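Local structure of alpha-amylase (Eubacterium rectale DSM 17629, 6AZ5) at residues Pro1-Phe5 with Thr57-Val63. The protein is a surface-anchored starch-degrading enzyme of a human gut bacterium, represented here by its family 41 carbohydrate-binding module, which probably binds starch-like glucans. Sequence-based numbering, arbitrary orientation.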
# COMPACT_ATOMS: atom_id res chain seq x y z
N PRO A 1 3.88 -5.49 -22.09
CA PRO A 1 2.57 -5.52 -21.43
C PRO A 1 2.64 -5.07 -19.97
O PRO A 1 3.65 -5.29 -19.30
CB PRO A 1 2.17 -6.99 -21.53
CG PRO A 1 3.46 -7.72 -21.58
CD PRO A 1 4.39 -6.84 -22.36
N ASP A 2 1.56 -4.45 -19.50
CA ASP A 2 1.50 -3.88 -18.15
C ASP A 2 1.72 -4.92 -17.06
O ASP A 2 1.53 -6.11 -17.27
CB ASP A 2 0.15 -3.19 -17.91
CG ASP A 2 -0.05 -1.99 -18.81
OD1 ASP A 2 0.95 -1.51 -19.39
OD2 ASP A 2 -1.21 -1.52 -18.93
N HIS A 3 2.14 -4.44 -15.89
CA HIS A 3 2.30 -5.30 -14.73
C HIS A 3 1.45 -4.80 -13.56
O HIS A 3 1.52 -3.63 -13.18
CB HIS A 3 3.77 -5.37 -14.32
CG HIS A 3 3.98 -6.04 -12.99
ND1 HIS A 3 3.79 -7.39 -12.80
CD2 HIS A 3 4.32 -5.53 -11.79
CE1 HIS A 3 4.02 -7.69 -11.54
NE2 HIS A 3 4.36 -6.59 -10.90
N THR A 4 0.65 -5.69 -12.99
CA THR A 4 -0.19 -5.35 -11.85
C THR A 4 0.28 -6.06 -10.58
O THR A 4 0.53 -7.26 -10.60
CB THR A 4 -1.67 -5.70 -12.11
OG1 THR A 4 -2.18 -4.88 -13.17
CG2 THR A 4 -2.51 -5.47 -10.87
N PHE A 5 0.41 -5.31 -9.49
CA PHE A 5 0.71 -5.92 -8.21
C PHE A 5 -0.35 -5.52 -7.18
O PHE A 5 -1.07 -4.55 -7.36
CB PHE A 5 2.10 -5.52 -7.71
CG PHE A 5 2.30 -4.04 -7.54
CD1 PHE A 5 2.75 -3.26 -8.59
CD2 PHE A 5 2.07 -3.44 -6.31
CE1 PHE A 5 2.95 -1.90 -8.43
CE2 PHE A 5 2.26 -2.07 -6.15
CZ PHE A 5 2.70 -1.30 -7.21
N THR A 57 -1.31 -0.80 -11.24
CA THR A 57 -0.76 -1.18 -12.53
C THR A 57 0.36 -0.24 -12.93
O THR A 57 0.19 0.98 -12.90
CB THR A 57 -1.85 -1.16 -13.63
OG1 THR A 57 -2.90 -2.07 -13.28
CG2 THR A 57 -1.27 -1.55 -14.98
N VAL A 58 1.51 -0.81 -13.27
CA VAL A 58 2.61 -0.04 -13.84
C VAL A 58 2.97 -0.57 -15.23
O VAL A 58 2.64 -1.71 -15.57
CB VAL A 58 3.86 -0.08 -12.94
CG1 VAL A 58 3.61 0.70 -11.66
CG2 VAL A 58 4.25 -1.51 -12.63
N ALA A 59 3.63 0.26 -16.03
CA ALA A 59 4.15 -0.18 -17.32
C ALA A 59 5.17 -1.28 -17.09
O ALA A 59 5.85 -1.31 -16.06
CB ALA A 59 4.77 0.98 -18.07
N GLY A 60 5.27 -2.20 -18.05
CA GLY A 60 6.19 -3.32 -17.97
C GLY A 60 7.64 -2.88 -17.82
O GLY A 60 8.41 -3.49 -17.08
N SER A 61 8.00 -1.80 -18.50
CA SER A 61 9.36 -1.29 -18.47
C SER A 61 9.73 -0.71 -17.10
O SER A 61 10.88 -0.34 -16.87
CB SER A 61 9.54 -0.22 -19.55
OG SER A 61 8.52 0.76 -19.46
N ASN A 62 8.76 -0.64 -16.19
CA ASN A 62 9.01 -0.11 -14.86
C ASN A 62 9.22 -1.19 -13.81
O ASN A 62 9.39 -0.88 -12.63
CB ASN A 62 7.86 0.80 -14.41
CG ASN A 62 7.98 2.20 -14.98
OD1 ASN A 62 9.08 2.68 -15.26
ND2 ASN A 62 6.84 2.87 -15.12
N VAL A 63 9.20 -2.44 -14.24
CA VAL A 63 9.56 -3.53 -13.34
C VAL A 63 11.03 -3.37 -13.00
O VAL A 63 11.85 -3.17 -13.90
CB VAL A 63 9.30 -4.92 -13.97
CG1 VAL A 63 9.88 -6.01 -13.08
CG2 VAL A 63 7.81 -5.14 -14.20
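His3 and Val58 form an antiparallel hydrogen-bonded pair, evidenced by two reciprocal backbone bonds: His3 N to Val58 O at 2.8 Å, almost straight at 176°, and Val58 N to His3 O, also 2.8 Å. His3 O additionally receives a CA-H...O contact from Thr57 CA at 3.4 Å.

One residue along, Thr4 and Thr57 make a non-hydrogen-bonded pair, whose backbones are bridged instead by their side chains. Both OG1 atoms lie anti to their own carbonyl carbons (chi1 -66° and -59°), which turns the hydroxyls to each other at 2.9 Å; either may donate. The Thr57 methyl, CG2, takes another direction and packs against Asp2 CB at 3.6 Å on this exposed face.

Apolar contacts occupy the other face. Val58 spreads its two methyls between two rings: CG2 sits near the plane of the imidazole, at the His3 CD2 edge (4.1 Å), while Val58 CG1 meets the Phe5 ring at its edge, 4.2 Å from CE1. After Val58 the chain curls through a short 3-10-helical turn at residues 60-62, bringing Val63 CG2 back to His3 CB at 4.0 Å.

The imidazole NE2 is also hydrogen-bonded to Glu98 OE1, and Ile92 touches both His3 and Val58. The pairing thus joins the start of the strand of residues 3-10 to the end of strand 49-58 in the module's beta-sheet framework; the former also runs parallel to strand 99-103, and strand 49-58 pairs with strand 35-44.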